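Local atomic coordinates of Cas13d (uncultured Ruminococcus sp, PDB entry 6IV9), a protein that binds a CRISPR RNA and, as an RNA-guided nuclease with two HEPN domains, matures that guide and cleaves target RNA. Residues N371-S375 / L426-L430. The protein carries 2 engineered substitutions. Numbering follows the deposited sequence.
Sequences NLGFS and LVRKL. With nucleotides of chain B.
Residues 371-375 form an irregular link running into helix 376-386, and they pack against one turn of helix 420-432, residues 426-430, whose Leu430 N to Leu426 O hydrogen bond measures 3.0 Å. The two backbones come nearest at Gly373 and Val427, with CA atoms 5.9 Å apart. Gly373 has phi/psi of 96/6°, where a CB would press on the preceding carbonyl O and also lie 2.8 Å from Val427 CG2, so both the fold of the link and the close approach depend on glycine.

Apolar packing centres on Phe374, extended at -157/164° with chi1 p (50°), which turns its ring to the helix. Leu426 (chi1 t, chi2 p) sets CD2 3.7 Å from the Phe374 ring centroid, 13° off the normal, a CH-pi contact over one face. Val427 (chi1 t) meets the ring edge, CG2 to Phe374 CD2 3.7 Å, and Leu430 CD1 lies 3.6 Å from Phe374 CB. Outside the pair, Tyr415 stacks edge-to-face with Phe374, and Tyr443 and Ile442 of helix 436-464 extend the cluster.

The backbone of Gly373 bonds to crRNA ribose hydroxyls. O2' of U31 of chain B donates to Gly373 O at 2.5 Å, while Gly373 N gives a weak bond, 3.4 Å, to O2' of C32 of chain B. Within the protein, Ser375 (chi1 t) N-caps helix 376-386, its OG bonded to Lys378 N.

No hydrogen bond joins the two segments: apolar packing holds them together, while two ribose hydroxyls meet the glycine backbone, one weakly, consistent with recognition of RNA over DNA; neither bond involves a base.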
# COMPACT_ATOMS: atom_id res chain seq x y z
N ASN A 371 18.44 -1.32 -2.83
CA ASN A 371 18.63 -0.42 -3.98
C ASN A 371 19.75 -0.92 -4.90
O ASN A 371 20.38 -0.09 -5.51
CB ASN A 371 18.75 1.04 -3.55
CG ASN A 371 18.53 1.96 -4.71
OD1 ASN A 371 17.81 1.61 -5.63
ND2 ASN A 371 19.19 3.10 -4.72
N LEU A 372 20.01 -2.22 -4.91
CA LEU A 372 21.08 -2.88 -5.71
C LEU A 372 20.63 -3.22 -7.15
O LEU A 372 21.49 -3.34 -7.99
CB LEU A 372 21.43 -4.18 -4.99
CG LEU A 372 22.72 -4.23 -4.19
CD1 LEU A 372 23.19 -2.87 -3.77
CD2 LEU A 372 22.59 -5.16 -3.01
N GLY A 373 19.33 -3.35 -7.41
CA GLY A 373 18.86 -3.75 -8.75
C GLY A 373 18.59 -5.25 -8.85
O GLY A 373 18.34 -5.74 -9.92
N PHE A 374 18.69 -5.95 -7.73
CA PHE A 374 18.36 -7.38 -7.62
C PHE A 374 18.05 -7.69 -6.15
O PHE A 374 18.42 -6.93 -5.30
CB PHE A 374 19.46 -8.27 -8.18
CG PHE A 374 20.82 -7.93 -7.66
CD1 PHE A 374 21.27 -8.45 -6.47
CD2 PHE A 374 21.63 -7.04 -8.33
CE1 PHE A 374 22.52 -8.12 -5.98
CE2 PHE A 374 22.88 -6.71 -7.85
CZ PHE A 374 23.31 -7.25 -6.67
N SER A 375 17.41 -8.83 -5.91
CA SER A 375 16.98 -9.18 -4.54
C SER A 375 18.07 -9.96 -3.80
O SER A 375 18.40 -11.03 -4.22
CB SER A 375 15.70 -9.94 -4.59
OG SER A 375 15.35 -10.45 -3.34
N LEU A 426 25.00 -8.78 -12.93
CA LEU A 426 23.75 -9.48 -12.54
C LEU A 426 22.53 -8.68 -13.02
O LEU A 426 21.63 -9.26 -13.57
CB LEU A 426 23.77 -9.64 -11.03
CG LEU A 426 22.59 -10.41 -10.46
CD1 LEU A 426 22.36 -11.68 -11.23
CD2 LEU A 426 22.81 -10.69 -9.00
N VAL A 427 22.55 -7.37 -12.83
CA VAL A 427 21.42 -6.52 -13.28
C VAL A 427 21.28 -6.64 -14.80
O VAL A 427 20.19 -6.82 -15.26
CB VAL A 427 21.63 -5.05 -12.87
CG1 VAL A 427 20.62 -4.14 -13.52
CG2 VAL A 427 21.61 -4.90 -11.36
N ARG A 428 22.38 -6.61 -15.52
CA ARG A 428 22.28 -6.71 -16.99
C ARG A 428 21.63 -8.05 -17.37
O ARG A 428 20.76 -8.04 -18.18
CB ARG A 428 23.67 -6.57 -17.61
CG ARG A 428 23.70 -6.61 -19.12
CD ARG A 428 25.05 -6.22 -19.66
NE ARG A 428 25.23 -4.79 -19.65
CZ ARG A 428 26.39 -4.17 -19.55
NH1 ARG A 428 27.51 -4.80 -19.85
NH2 ARG A 428 26.42 -2.92 -19.17
N LYS A 429 22.03 -9.14 -16.74
CA LYS A 429 21.44 -10.45 -17.10
C LYS A 429 19.94 -10.45 -16.79
O LYS A 429 19.21 -10.97 -17.58
CB LYS A 429 22.09 -11.60 -16.33
CG LYS A 429 23.49 -11.97 -16.78
CD LYS A 429 24.07 -13.05 -15.93
CE LYS A 429 25.50 -13.36 -16.28
NZ LYS A 429 26.42 -12.82 -15.25
N LEU A 430 19.55 -9.90 -15.65
CA LEU A 430 18.12 -9.85 -15.27
C LEU A 430 17.35 -8.97 -16.26
O LEU A 430 16.28 -9.33 -16.65
CB LEU A 430 18.02 -9.33 -13.84
CG LEU A 430 18.60 -10.28 -12.80
CD1 LEU A 430 18.70 -9.63 -11.44
CD2 LEU A 430 17.82 -11.56 -12.73
P C B 32 14.62 -8.16 -10.72
OP1 C B 32 15.16 -9.47 -10.24
OP2 C B 32 13.18 -8.05 -10.96
O5' C B 32 15.13 -7.04 -9.73
C5' C B 32 14.44 -6.62 -8.55
C4' C B 32 15.06 -5.37 -8.04
O4' C B 32 14.81 -4.30 -8.98
C3' C B 32 14.46 -4.87 -6.74
O3' C B 32 15.07 -5.50 -5.63
C2' C B 32 14.77 -3.39 -6.81
O2' C B 32 16.09 -3.08 -6.42
C1' C B 32 14.53 -3.10 -8.28
N1 C B 32 13.14 -2.70 -8.57
C2 C B 32 12.69 -1.46 -8.12
O2 C B 32 13.45 -0.77 -7.43
N3 C B 32 11.45 -1.05 -8.43
C4 C B 32 10.66 -1.82 -9.18
N4 C B 32 9.44 -1.37 -9.48
C5 C B 32 11.12 -3.06 -9.73
C6 C B 32 12.35 -3.46 -9.39
P U B 31 11.53 -6.80 -15.17
OP1 U B 31 11.54 -8.23 -15.46
OP2 U B 31 10.56 -6.08 -14.31
O5' U B 31 12.87 -6.45 -14.40
C5' U B 31 14.11 -7.02 -14.89
C4' U B 31 15.23 -6.41 -14.10
O4' U B 31 15.33 -5.01 -14.41
C3' U B 31 15.11 -6.40 -12.57
O3' U B 31 15.37 -7.69 -12.00
C2' U B 31 16.15 -5.35 -12.20
O2' U B 31 17.45 -5.87 -12.28
C1' U B 31 15.94 -4.33 -13.32
N1 U B 31 15.00 -3.32 -12.86
C2 U B 31 15.51 -2.31 -12.09
O2 U B 31 16.68 -2.26 -11.77
N3 U B 31 14.59 -1.38 -11.70
C4 U B 31 13.24 -1.37 -12.00
O4 U B 31 12.52 -0.49 -11.54
C5 U B 31 12.80 -2.46 -12.80
C6 U B 31 13.67 -3.37 -13.19
P C B 33 14.19 -6.16 -4.50
OP1 C B 33 15.12 -6.59 -3.43
OP2 C B 33 13.22 -7.08 -5.12
O5' C B 33 13.32 -4.94 -3.95
C5' C B 33 13.94 -3.82 -3.29
C4' C B 33 12.97 -2.73 -3.04
O4' C B 33 12.62 -2.11 -4.30
C3' C B 33 11.62 -3.14 -2.47
O3' C B 33 11.71 -3.29 -1.06
C2' C B 33 10.77 -1.95 -2.85
O2' C B 33 11.04 -0.79 -2.08
C1' C B 33 11.25 -1.72 -4.27
N1 C B 33 10.47 -2.49 -5.27
C2 C B 33 9.26 -1.95 -5.69
O2 C B 33 8.86 -0.89 -5.16
N3 C B 33 8.53 -2.61 -6.61
C4 C B 33 8.95 -3.78 -7.08
N4 C B 33 8.22 -4.37 -8.03
C5 C B 33 10.20 -4.34 -6.71
C6 C B 33 10.94 -3.65 -5.82